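Local coordinates for protein 2-methyl-aconitate isomerase (Shewanella oneidensis, PDB 5K87) that catalyses the cis-trans isomerization of 2-methyl-aconitate in the 2-methylcitrate cycle, a route of propionate degradation, at residues Ile12-Thr17 and Asp33-Ala38; Leu49-Gly54 and Val394-Pro399; Lys148-His153 and Val179-Met184; Pro225-Asn230 and His280-Ala285; Leu362-Gln367 and Ala380-Ser385. The protein carries 1 engineered substitution. All coordinates share one frame; numbering follows the deposited sequence.

Contact 1: residues Ile12-Thr17 and Asp33-Ala38; sequences IKVAAT and DLPEAA
Ile12, Val14 and Ala15 meet Asp33, Leu34 and Pro35 in a strand-to-loop packing contact with two bridging waters. Strand 12-21 forms an antiparallel beta hairpin with strand 24-30, and the loop that follows the hairpin returns past the start of the first strand before helix 43-53 begins. The apolar half consists of branched and cyclic side chains. With CG1 of Val14 anti to the backbone N (chi1 -178°), its two methyls serve different neighbours: Val14 CG1 lies 3.7 Å from Asp33 O, while Val14 CG2 is 4.1 Å from Pro35 CD, the two side chains crossing at about a right angle. Farther along, Ile12 CD1 reaches Pro35 CG at 4.2 Å. Proline suits this place because it is apolar and has no backbone N-H to satisfy. Leu34 turns its CB away from the strand, but its end comes back, CD2 lying 4.2 Å from Val14 CG1; it also packs on Phe29 and on Leu48 of helix 43-53.

The polar half surrounds Ala15, whose small CB stands 3.8 Å from Asp33 OD2. The other carboxylate oxygen, OD1, forms a salt bridge with Arg30, which should limit rotation of the group. One water donates to Ala15 O and also to Asp33 OD2. The other accepts from Ala15 N at 2.9 Å and donates to Asp33 O at 2.8 Å.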
# COMPACT_ATOMS: atom_id res chain seq x y z
N ILE A 12 0.92 -22.83 2.28
CA ILE A 12 0.72 -23.04 3.71
C ILE A 12 -0.08 -21.88 4.30
O ILE A 12 -0.12 -20.79 3.72
CB ILE A 12 2.05 -23.23 4.46
CG1 ILE A 12 2.91 -21.96 4.40
CG2 ILE A 12 2.81 -24.42 3.90
CD1 ILE A 12 3.90 -21.84 5.54
N LYS A 13 -0.72 -22.15 5.43
CA LYS A 13 -1.49 -21.15 6.16
C LYS A 13 -0.84 -20.92 7.51
O LYS A 13 -0.46 -21.87 8.20
CB LYS A 13 -2.93 -21.62 6.37
CG LYS A 13 -3.70 -21.90 5.09
CD LYS A 13 -5.14 -22.32 5.39
CE LYS A 13 -5.89 -22.68 4.12
N VAL A 14 -0.68 -19.65 7.88
CA VAL A 14 -0.11 -19.28 9.16
C VAL A 14 -1.07 -18.31 9.85
O VAL A 14 -1.45 -17.30 9.27
CB VAL A 14 1.27 -18.62 8.99
CG1 VAL A 14 1.88 -18.27 10.36
CG2 VAL A 14 2.21 -19.52 8.19
N ALA A 15 -1.47 -18.63 11.07
CA ALA A 15 -2.35 -17.73 11.82
C ALA A 15 -1.68 -16.38 12.02
O ALA A 15 -0.51 -16.32 12.42
CB ALA A 15 -2.72 -18.35 13.16
N ALA A 16 -2.41 -15.30 11.73
CA ALA A 16 -1.85 -13.96 11.81
C ALA A 16 -2.95 -12.93 11.95
O ALA A 16 -4.12 -13.18 11.64
CB ALA A 16 -1.01 -13.67 10.57
N THR A 17 -2.55 -11.75 12.42
CA THR A 17 -3.47 -10.63 12.53
C THR A 17 -2.82 -9.41 11.88
O THR A 17 -1.67 -9.08 12.19
CB THR A 17 -3.78 -10.32 13.99
OG1 THR A 17 -4.27 -11.50 14.64
CG2 THR A 17 -4.84 -9.24 14.08
N ASP A 33 2.46 -19.91 16.65
CA ASP A 33 1.70 -20.12 15.42
C ASP A 33 2.60 -20.25 14.19
O ASP A 33 2.15 -20.66 13.12
CB ASP A 33 0.71 -18.98 15.21
CG ASP A 33 -0.41 -18.98 16.23
OD1 ASP A 33 -0.76 -20.08 16.73
OD2 ASP A 33 -0.96 -17.90 16.53
N LEU A 34 3.87 -19.90 14.33
CA LEU A 34 4.80 -19.97 13.21
C LEU A 34 5.19 -21.41 12.92
O LEU A 34 5.20 -22.23 13.83
CB LEU A 34 6.06 -19.16 13.51
CG LEU A 34 5.87 -17.65 13.69
CD1 LEU A 34 7.16 -17.00 14.14
CD2 LEU A 34 5.36 -17.03 12.39
N PRO A 35 5.52 -21.71 11.66
CA PRO A 35 6.11 -23.02 11.36
C PRO A 35 7.33 -23.26 12.24
O PRO A 35 8.04 -22.31 12.58
CB PRO A 35 6.52 -22.89 9.89
CG PRO A 35 5.62 -21.84 9.33
CD PRO A 35 5.39 -20.86 10.45
N GLU A 36 7.57 -24.52 12.60
CA GLU A 36 8.63 -24.87 13.53
C GLU A 36 9.97 -24.21 13.20
O GLU A 36 10.61 -23.63 14.07
CB GLU A 36 8.80 -26.39 13.57
CG GLU A 36 9.78 -26.88 14.62
CD GLU A 36 9.89 -28.39 14.67
OE1 GLU A 36 10.82 -28.91 15.33
OE2 GLU A 36 9.05 -29.07 14.04
N ALA A 37 10.37 -24.27 11.93
CA ALA A 37 11.66 -23.71 11.51
C ALA A 37 11.75 -22.21 11.75
O ALA A 37 12.85 -21.68 11.92
CB ALA A 37 11.92 -24.03 10.05
N ALA A 38 10.61 -21.53 11.75
CA ALA A 38 10.57 -20.08 11.95
C ALA A 38 10.41 -19.68 13.41
O ALA A 38 10.29 -18.49 13.71
CB ALA A 38 9.47 -19.46 11.09
O HOH W 1 -0.46 -15.61 15.10
O HOH W 2 -0.49 -20.99 12.36

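Contact 2: residues Leu49-Gly54 and Val394-Pro399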
# COMPACT_ATOMS: atom_id res chain seq x y z
N LEU A 49 8.63 -14.32 6.43
CA LEU A 49 8.15 -12.95 6.59
C LEU A 49 8.27 -12.17 5.28
O LEU A 49 7.39 -11.39 4.93
CB LEU A 49 8.89 -12.25 7.71
CG LEU A 49 8.67 -12.88 9.09
CD1 LEU A 49 9.48 -12.19 10.15
CD2 LEU A 49 7.22 -12.83 9.45
N LEU A 50 9.38 -12.36 4.57
CA LEU A 50 9.53 -11.75 3.26
C LEU A 50 8.39 -12.12 2.33
O LEU A 50 7.79 -11.25 1.67
CB LEU A 50 10.87 -12.15 2.64
CG LEU A 50 12.10 -11.43 3.20
CD1 LEU A 50 13.36 -12.23 2.89
CD2 LEU A 50 12.23 -10.03 2.61
N ARG A 51 8.04 -13.39 2.28
CA ARG A 51 7.01 -13.84 1.37
C ARG A 51 5.63 -13.37 1.80
O ARG A 51 4.80 -13.04 0.97
CB ARG A 51 7.05 -15.36 1.24
CG ARG A 51 6.29 -15.89 0.05
CD ARG A 51 6.87 -15.37 -1.26
NE ARG A 51 5.98 -15.71 -2.36
CZ ARG A 51 4.91 -15.01 -2.69
NH1 ARG A 51 4.60 -13.91 -2.00
NH2 ARG A 51 4.15 -15.39 -3.70
N VAL A 52 5.38 -13.33 3.11
CA VAL A 52 4.10 -12.81 3.59
C VAL A 52 3.91 -11.36 3.13
O VAL A 52 2.83 -10.97 2.67
CB VAL A 52 3.98 -12.90 5.13
CG1 VAL A 52 2.78 -12.09 5.63
CG2 VAL A 52 3.89 -14.36 5.58
N ILE A 53 4.96 -10.56 3.25
CA ILE A 53 4.90 -9.14 2.93
C ILE A 53 4.94 -8.87 1.41
O ILE A 53 4.39 -7.87 0.95
CB ILE A 53 6.03 -8.41 3.70
CG1 ILE A 53 5.70 -8.34 5.19
CG2 ILE A 53 6.32 -7.03 3.12
CD1 ILE A 53 4.51 -7.44 5.53
N GLY A 54 5.58 -9.75 0.65
CA GLY A 54 5.66 -9.62 -0.80
C GLY A 54 7.01 -9.12 -1.29
O GLY A 54 7.10 -8.51 -2.36
N VAL A 394 -2.64 -15.92 6.99
CA VAL A 394 -1.92 -15.53 5.77
C VAL A 394 -1.42 -16.79 5.08
O VAL A 394 -1.24 -17.84 5.71
CB VAL A 394 -0.75 -14.56 6.05
CG1 VAL A 394 -1.27 -13.23 6.54
CG2 VAL A 394 0.25 -15.17 7.04
N ARG A 395 -1.21 -16.69 3.77
CA ARG A 395 -0.72 -17.80 2.98
C ARG A 395 0.55 -17.46 2.25
O ARG A 395 0.71 -16.34 1.76
CB ARG A 395 -1.75 -18.23 1.94
CG ARG A 395 -3.06 -18.70 2.50
CD ARG A 395 -3.80 -19.48 1.43
NE ARG A 395 -5.19 -19.70 1.82
CZ ARG A 395 -6.11 -20.24 1.02
NH1 ARG A 395 -5.78 -20.64 -0.20
NH2 ARG A 395 -7.35 -20.39 1.44
N VAL A 396 1.44 -18.44 2.15
CA VAL A 396 2.62 -18.35 1.27
C VAL A 396 2.86 -19.70 0.65
O VAL A 396 2.44 -20.72 1.20
CB VAL A 396 3.91 -17.91 2.02
CG1 VAL A 396 3.77 -16.50 2.59
CG2 VAL A 396 4.28 -18.90 3.11
N PRO A 397 3.53 -19.74 -0.51
CA PRO A 397 3.92 -21.05 -1.04
C PRO A 397 4.79 -21.81 -0.04
O PRO A 397 5.48 -21.21 0.79
CB PRO A 397 4.69 -20.68 -2.32
CG PRO A 397 4.11 -19.35 -2.73
CD PRO A 397 3.87 -18.64 -1.42
N LYS A 398 4.73 -23.14 -0.12
CA LYS A 398 5.40 -23.99 0.85
C LYS A 398 6.90 -23.73 0.79
O LYS A 398 7.48 -23.73 -0.29
CB LYS A 398 5.09 -25.45 0.55
CG LYS A 398 5.63 -26.43 1.58
CD LYS A 398 5.38 -27.87 1.15
CE LYS A 398 6.01 -28.86 2.12
NZ LYS A 398 5.96 -30.26 1.62
N PRO A 399 7.52 -23.46 1.95
CA PRO A 399 8.95 -23.19 2.07
C PRO A 399 9.81 -24.33 1.54
O PRO A 399 9.43 -25.50 1.60
CB PRO A 399 9.16 -23.05 3.58
CG PRO A 399 7.83 -22.60 4.10
CD PRO A 399 6.83 -23.32 3.25
OXT PRO A 399 10.92 -24.11 1.03
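Val52 and Arg51 lie against Val394, Val396 and Pro397 in helix-on-strand packing, and a Schellman motif ends the helix just beyond. The local axes of helix 49-53 and strand 394-396 pass 8.0 Å apart at 110°. In the first shell, Val52 CG2 sits 3.7 Å from Val396 CG1 and 4.0 Å from Val394 CG2, so one methyl touches both inward-facing valines. Short beta-branched residues suit both sides of this buried surface. Arg51, in the conformer described, touches with both its CB-CG root and its guanidinium: CG lies 3.6 Å from Val396 CG1 as the two side chains slide past each other in opposite directions. The chain bends at chi2 (61°). Pro397 CD lies over one guanidinium face, 3.7 Å from Arg51 NE.

Farther out, Arg51 NH1 donates to the carbonyl of Asp64. Strand 393-396 is held by strand 12-21 on the same chain, and Val394 also pairs in an antiparallel ladder with a strand of the second subunit. There Arg395, pointing away from the helix, forms salt bridges with Glu163 and Glu391 of that subunit. Gly54, the C-prime residue, takes a positive phi of 104° that would press a beta carbon against the preceding carbonyl; the last ordinary helical bond runs from Gly54 N to Leu50 O at 2.9 Å.

Contact 3: residues Lys148-His153 and Val179-Met184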
# COMPACT_ATOMS: atom_id res chain seq x y z
N LYS A 148 14.73 -3.22 25.92
CA LYS A 148 14.14 -2.11 26.67
C LYS A 148 12.71 -2.44 27.09
O LYS A 148 12.03 -3.23 26.43
CB LYS A 148 14.11 -0.84 25.82
CG LYS A 148 15.46 -0.21 25.55
CD LYS A 148 16.08 0.34 26.82
CE LYS A 148 17.37 1.10 26.54
NZ LYS A 148 18.02 1.53 27.81
N THR A 149 12.25 -1.84 28.19
CA THR A 149 10.88 -1.98 28.64
C THR A 149 10.00 -0.90 28.03
O THR A 149 10.36 0.28 28.02
CB THR A 149 10.80 -1.83 30.17
OG1 THR A 149 11.59 -2.84 30.79
CG2 THR A 149 9.35 -1.93 30.66
N ILE A 150 8.84 -1.31 27.52
CA ILE A 150 7.83 -0.36 27.06
C ILE A 150 6.50 -0.76 27.67
O ILE A 150 6.20 -1.94 27.76
CB ILE A 150 7.73 -0.34 25.54
CG1 ILE A 150 9.09 0.01 24.92
CG2 ILE A 150 6.66 0.63 25.11
CD1 ILE A 150 9.14 -0.25 23.46
N ILE A 151 5.73 0.21 28.14
CA ILE A 151 4.44 -0.05 28.76
C ILE A 151 3.32 0.40 27.83
O ILE A 151 3.39 1.49 27.26
CB ILE A 151 4.31 0.71 30.09
CG1 ILE A 151 5.51 0.43 31.01
CG2 ILE A 151 3.00 0.40 30.76
CD1 ILE A 151 5.64 -1.02 31.43
N ALA A 152 2.28 -0.42 27.68
CA ALA A 152 1.09 -0.00 26.95
C ALA A 152 -0.12 -0.11 27.86
O ALA A 152 -0.39 -1.18 28.40
CB ALA A 152 0.90 -0.85 25.71
N HIS A 153 -0.83 0.99 28.05
CA HIS A 153 -2.03 1.00 28.87
C HIS A 153 -3.23 0.79 27.96
O HIS A 153 -3.72 1.72 27.34
CB HIS A 153 -2.16 2.32 29.64
CG HIS A 153 -0.98 2.61 30.52
ND1 HIS A 153 -0.79 1.99 31.74
CD2 HIS A 153 0.07 3.45 30.35
CE1 HIS A 153 0.32 2.45 32.29
NE2 HIS A 153 0.86 3.33 31.47
N VAL A 179 -4.51 4.73 23.47
CA VAL A 179 -3.60 3.83 24.15
C VAL A 179 -2.34 4.59 24.51
O VAL A 179 -1.54 4.96 23.64
CB VAL A 179 -3.24 2.62 23.26
CG1 VAL A 179 -2.28 1.70 24.00
CG2 VAL A 179 -4.50 1.88 22.85
N GLN A 180 -2.17 4.86 25.80
CA GLN A 180 -0.99 5.55 26.27
C GLN A 180 0.19 4.59 26.35
O GLN A 180 0.07 3.47 26.87
CB GLN A 180 -1.28 6.23 27.61
CG GLN A 180 -2.44 7.22 27.49
CD GLN A 180 -2.80 7.90 28.79
OE1 GLN A 180 -2.41 7.46 29.87
NE2 GLN A 180 -3.56 8.99 28.69
N ILE A 181 1.33 5.04 25.82
CA ILE A 181 2.55 4.24 25.77
C ILE A 181 3.65 4.91 26.57
O ILE A 181 3.73 6.14 26.61
CB ILE A 181 3.05 4.10 24.32
CG1 ILE A 181 1.92 3.62 23.41
CG2 ILE A 181 4.24 3.15 24.24
CD1 ILE A 181 1.40 2.27 23.79
N GLU A 182 4.50 4.12 27.22
CA GLU A 182 5.61 4.67 27.99
C GLU A 182 6.89 3.89 27.71
O GLU A 182 6.98 2.70 28.03
CB GLU A 182 5.33 4.59 29.48
CG GLU A 182 4.02 5.22 29.88
CD GLU A 182 3.75 5.11 31.36
OE1 GLU A 182 2.64 5.48 31.78
OE2 GLU A 182 4.66 4.68 32.09
N PHE A 183 7.88 4.59 27.16
CA PHE A 183 9.16 4.01 26.84
C PHE A 183 10.07 4.25 28.04
O PHE A 183 10.54 5.38 28.25
CB PHE A 183 9.74 4.67 25.59
CG PHE A 183 8.91 4.45 24.35
CD1 PHE A 183 7.73 5.16 24.14
CD2 PHE A 183 9.33 3.56 23.37
CE1 PHE A 183 6.98 4.96 22.97
CE2 PHE A 183 8.58 3.35 22.22
CZ PHE A 183 7.41 4.05 22.02
N MET A 184 10.31 3.21 28.83
CA MET A 184 11.10 3.36 30.05
C MET A 184 12.59 3.42 29.74
O MET A 184 13.09 2.70 28.88
CB MET A 184 10.83 2.19 30.99
CG MET A 184 9.37 1.99 31.34
SD MET A 184 8.56 3.43 32.05
CE MET A 184 9.52 3.67 33.55
O HOH W 3 12.05 2.00 26.34
O HOH W 4 13.87 0.06 29.59
O HOH W 5 -4.39 4.37 27.60
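Ile150, Ala152, Ile181 and Phe183 form the tightly packed, buried face of this antiparallel strand pair. Ile150 CG2 lies over the centre of the Phe183 ring and meets Ile181 CG2, in the conformer described, at 3.6 Å. Ile150 and Phe183 lie side by side, Ile150 CD1 touching Phe183 CD2 at the rim at 3.8 Å. The small Ala152 leaves room for Ile181. Phe183 brings this face to the active site, its side chain about 5 Å from substrate-binding Gly324 and about 7 Å from the bound malonate. Ile151 and Glu182 exchange two backbone hydrogen bonds.

The other face is looser and more polar. His153 NE2 donates to Glu182 OE1 at 2.8 Å, meeting it from above the carboxylate plane, with ring and carboxylate 56° apart. Ile151 CG2 covers one face of the imidazole toward its rim. Since ND1 bonds Thr138 and Glu182 OE2 pairs with Lys379, both groups are held from two ends. An alanine in place of His153 would probably leave Glu182 OE1 and the Thr138 hydroxyl without these mates and Ile151 CG2 without its ring. Water enters at both ends, one molecule linking Thr149 O with Met184 O.

Helix 113-122 packs on the buried face; strand 135-143 flanks strand 148-157, and strand 374-391 flanks strand 179-184.

Contact 4: residues Pro225-Asn230 and His280-Ala285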
# COMPACT_ATOMS: atom_id res chain seq x y z
N PRO A 225 18.66 5.05 17.39
CA PRO A 225 19.74 6.01 17.13
C PRO A 225 19.32 6.99 16.05
O PRO A 225 18.83 6.55 14.99
CB PRO A 225 20.90 5.13 16.66
CG PRO A 225 20.59 3.77 17.17
CD PRO A 225 19.10 3.66 17.20
N THR A 226 19.47 8.29 16.30
CA THR A 226 18.95 9.32 15.42
C THR A 226 19.95 10.47 15.27
O THR A 226 20.56 10.91 16.26
CB THR A 226 17.61 9.89 15.96
OG1 THR A 226 16.69 8.81 16.16
CG2 THR A 226 17.01 10.87 14.97
N ILE A 227 20.10 10.94 14.04
CA ILE A 227 20.90 12.10 13.72
C ILE A 227 19.93 13.23 13.42
O ILE A 227 19.13 13.12 12.49
CB ILE A 227 21.73 11.85 12.46
CG1 ILE A 227 22.61 10.62 12.61
CG2 ILE A 227 22.56 13.07 12.12
CD1 ILE A 227 22.90 9.90 11.30
N PHE A 228 20.00 14.31 14.19
CA PHE A 228 19.21 15.51 13.94
C PHE A 228 20.08 16.62 13.37
O PHE A 228 21.13 16.94 13.94
CB PHE A 228 18.59 16.03 15.24
CG PHE A 228 17.54 15.13 15.83
CD1 PHE A 228 16.26 15.10 15.30
CD2 PHE A 228 17.82 14.37 16.95
CE1 PHE A 228 15.28 14.29 15.85
CE2 PHE A 228 16.85 13.56 17.51
CZ PHE A 228 15.58 13.52 16.96
N ILE A 229 19.66 17.22 12.27
CA ILE A 229 20.36 18.37 11.73
C ILE A 229 19.37 19.51 11.55
O ILE A 229 18.17 19.30 11.56
CB ILE A 229 21.06 18.01 10.40
CG1 ILE A 229 20.06 17.38 9.44
CG2 ILE A 229 22.23 17.06 10.66
CD1 ILE A 229 20.72 16.68 8.26
N ASN A 230 19.88 20.74 11.44
CA ASN A 230 19.01 21.88 11.25
C ASN A 230 18.51 21.96 9.81
O ASN A 230 19.31 21.86 8.87
CB ASN A 230 19.72 23.18 11.60
CG ASN A 230 19.94 23.34 13.09
OD1 ASN A 230 19.16 22.84 13.91
ND2 ASN A 230 21.01 24.04 13.46
N HIS A 280 18.25 0.72 8.35
CA HIS A 280 17.19 0.96 9.33
C HIS A 280 17.65 1.85 10.47
O HIS A 280 16.89 2.66 10.97
CB HIS A 280 16.73 -0.41 9.81
CG HIS A 280 15.57 -0.41 10.76
ND1 HIS A 280 14.54 0.52 10.74
CD2 HIS A 280 15.24 -1.30 11.73
CE1 HIS A 280 13.66 0.21 11.68
NE2 HIS A 280 14.07 -0.89 12.29
N THR A 281 18.91 1.70 10.86
CA THR A 281 19.46 2.53 11.91
C THR A 281 20.85 3.00 11.48
O THR A 281 21.55 2.26 10.78
CB THR A 281 19.55 1.76 13.25
OG1 THR A 281 20.27 0.53 13.06
CG2 THR A 281 18.17 1.42 13.78
N PRO A 282 21.25 4.22 11.85
CA PRO A 282 20.45 5.23 12.54
C PRO A 282 19.45 5.88 11.59
O PRO A 282 19.56 5.74 10.37
CB PRO A 282 21.50 6.27 12.94
CG PRO A 282 22.52 6.19 11.83
CD PRO A 282 22.60 4.72 11.52
N LYS A 283 18.48 6.58 12.17
CA LYS A 283 17.59 7.43 11.40
C LYS A 283 18.22 8.81 11.23
O LYS A 283 19.09 9.21 12.02
CB LYS A 283 16.25 7.57 12.13
CG LYS A 283 15.55 6.23 12.38
CD LYS A 283 15.19 5.50 11.09
CE LYS A 283 14.37 4.24 11.37
NZ LYS A 283 14.14 3.46 10.11
N ILE A 284 17.78 9.54 10.21
CA ILE A 284 18.17 10.94 10.04
C ILE A 284 16.92 11.81 9.96
O ILE A 284 15.90 11.43 9.36
CB ILE A 284 19.08 11.13 8.80
CG1 ILE A 284 19.59 12.57 8.71
CG2 ILE A 284 18.41 10.65 7.52
CD1 ILE A 284 20.79 12.71 7.78
N ALA A 285 16.99 12.98 10.60
CA ALA A 285 15.87 13.90 10.71
C ALA A 285 16.36 15.33 10.67
O ALA A 285 17.52 15.62 10.98
CB ALA A 285 15.09 13.64 11.99
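Ile227 makes its closest side-chain contacts with Pro282 and Lys283 across a parallel strand pair. From CB outward, Ile227 CB lies 3.8 Å from Lys283 O; CG1, set beside the backbone N (chi1 -57°), is equally close to that oxygen, and the terminal CD1 comes to rest 3.8 Å from Pro282 CG. The same carbonyl accepts the hydrogen bond of Ile227 N at 2.8 Å, so the apolar chain lies beside a polar atom that is already engaged. Pro282, preceded by a cis peptide, brings its CB to 3.9 Å from Pro225 CB, and neither ring has an N-H to leave unpaired. Ile227 and Pro282 also pack on Met266 and Ala263 of helix 249-266.

The opposite face carries Thr226, Lys283, Phe228 and Ala285. Ala285 CB, small enough to fit here, touches Phe228 CD1 at 3.8 Å, and Phe228 rests on helix 324-334. Lys283 bends at chi2, and its NZ donates to His280 ND1 at 3.0 Å and to Ser314 OG, with a weak further bond to His280 O. The strand pair thus sets substrate-binding Lys283, its side chain about 6 Å from the bound malonate, beside Ser314, also substrate-binding, and Met323, assigned as a proton donor/acceptor, in the active site of this diaminopimelate-epimerase clan member.

Contact 5: residues Leu362-Gln367 and Ala380-Ser385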
# COMPACT_ATOMS: atom_id res chain seq x y z
N LEU A 362 2.37 15.84 16.97
CA LEU A 362 2.51 14.74 17.90
C LEU A 362 3.14 15.28 19.17
O LEU A 362 4.17 15.95 19.12
CB LEU A 362 3.39 13.64 17.29
CG LEU A 362 3.44 12.24 17.92
CD1 LEU A 362 3.99 11.25 16.88
CD2 LEU A 362 4.28 12.18 19.18
N ARG A 363 2.51 15.02 20.31
CA ARG A 363 3.04 15.43 21.61
C ARG A 363 3.75 14.26 22.28
O ARG A 363 3.20 13.16 22.41
CB ARG A 363 1.91 15.91 22.53
CG ARG A 363 2.41 16.43 23.87
CD ARG A 363 1.24 16.77 24.79
NE ARG A 363 1.68 17.47 26.00
CZ ARG A 363 2.10 16.86 27.10
NH1 ARG A 363 2.47 17.57 28.16
NH2 ARG A 363 2.13 15.53 27.16
N VAL A 364 4.98 14.50 22.70
CA VAL A 364 5.77 13.50 23.41
C VAL A 364 6.35 14.14 24.66
O VAL A 364 6.83 15.28 24.62
CB VAL A 364 6.89 12.91 22.50
CG1 VAL A 364 7.75 14.02 21.87
CG2 VAL A 364 7.74 11.92 23.27
N GLY A 365 6.26 13.44 25.78
CA GLY A 365 6.83 13.93 27.02
C GLY A 365 8.03 13.09 27.40
O GLY A 365 8.00 11.88 27.25
N ALA A 366 9.10 13.73 27.87
CA ALA A 366 10.26 12.99 28.35
C ALA A 366 10.73 13.59 29.65
O ALA A 366 10.95 14.81 29.75
CB ALA A 366 11.38 13.00 27.33
N GLN A 367 10.89 12.73 30.65
CA GLN A 367 11.23 13.14 32.00
C GLN A 367 12.74 13.07 32.24
O GLN A 367 13.28 11.98 32.49
CB GLN A 367 10.48 12.26 33.00
CG GLN A 367 10.70 12.61 34.46
CD GLN A 367 9.99 11.64 35.39
OE1 GLN A 367 9.31 10.71 34.94
NE2 GLN A 367 10.15 11.85 36.69
N ALA A 380 9.87 8.22 28.35
CA ALA A 380 9.23 9.07 27.36
C ALA A 380 7.84 8.53 27.12
O ALA A 380 7.63 7.31 27.07
CB ALA A 380 10.03 9.08 26.08
N ILE A 381 6.87 9.42 26.98
CA ILE A 381 5.48 9.01 26.86
C ILE A 381 4.79 9.66 25.68
O ILE A 381 5.13 10.78 25.27
CB ILE A 381 4.69 9.34 28.14
CG1 ILE A 381 4.50 10.84 28.30
CG2 ILE A 381 5.38 8.77 29.37
CD1 ILE A 381 3.54 11.22 29.40
N MET A 382 3.84 8.93 25.09
CA MET A 382 2.99 9.49 24.05
C MET A 382 1.73 8.64 23.99
O MET A 382 1.67 7.56 24.56
CB MET A 382 3.71 9.48 22.70
CG MET A 382 3.95 8.08 22.17
SD MET A 382 4.90 8.00 20.63
CE MET A 382 6.53 8.38 21.25
N SER A 383 0.72 9.15 23.31
CA SER A 383 -0.50 8.39 23.09
C SER A 383 -0.60 7.98 21.63
O SER A 383 -0.29 8.75 20.72
CB SER A 383 -1.72 9.21 23.48
OG SER A 383 -1.74 9.37 24.89
N ARG A 384 -1.05 6.74 21.43
CA ARG A 384 -1.32 6.22 20.10
C ARG A 384 -2.71 5.56 20.15
O ARG A 384 -3.52 5.89 21.02
CB ARG A 384 -0.20 5.26 19.68
CG ARG A 384 1.21 5.87 19.66
CD ARG A 384 1.56 6.59 18.34
NE ARG A 384 0.99 7.93 18.23
CZ ARG A 384 1.13 8.70 17.16
NH1 ARG A 384 0.61 9.92 17.14
NH2 ARG A 384 1.76 8.24 16.09
N SER A 385 -2.99 4.69 19.19
CA SER A 385 -4.23 3.90 19.16
C SER A 385 -3.92 2.72 18.27
O SER A 385 -2.88 2.70 17.60
CB SER A 385 -5.39 4.71 18.60
OG SER A 385 -5.22 5.00 17.21
O HOH W 6 0.85 11.90 22.61
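Leu362 CD1 lies over one face of the Arg384 guanidinium, 3.6 Å from Arg384 NH1, and the two side chains cross at about a right angle. Arg384 is folded to get there: bends at chi2 (-85°) and chi3 (80°) turn the chain back on itself. NE then donates to Ser383 O at 2.9 Å, almost straight at 168° and in the guanidinium plane, and NH2 bonds the substrate-binding Asn111. Two hydrogen bonds and an apolar cover thus fix the group's rotation. An alanine here would probably leave Ser383 O and Asn111 OD1 without these donors and open a gap over Leu362 CD1.

Met382 bends at chi3, and its CE meets Val364 CG2 at 4.3 Å. In Val364, CG2 stands anti to the backbone N and approaches Ile381 O at 3.5 Å. Glycine suits position 365, since a beta carbon there would fall 3.3 Å from Ile381 CG1. Gly365 N and O both bond Ile381, whereas farther along a water joins Arg363 O (2.7 Å) to Ser383 N (2.8 Å).

The two strands form a beta hairpin, flanked by strand 352-357 on the side of 360-371 and by strand 179-184 on the side of 374-391, while helix 324-334 packs on Leu362, Ala380 and Met382.

In the fold
From the N terminus, contact 1 closes first, after 15 residues that complete the first hairpin. Contact 2 opens next at helix 43-53 and closes only at the C terminus; contacts 3, 4 and 5 fall in series within that span, and none cross. Contacts 1 and 2 share a strand boundary through Ile12 N and Val396 O, tying both chain ends together next to the second subunit. Contacts 3 and 5 likewise adjoin, through Phe183 N and Ala380 O. Contact 4 stands apart, its nearest atoms about 9 Å from contact 5; strands 308-314 and 352-357 lie between it and the hairpin of contact 5, whose second strand adjoins contact 3.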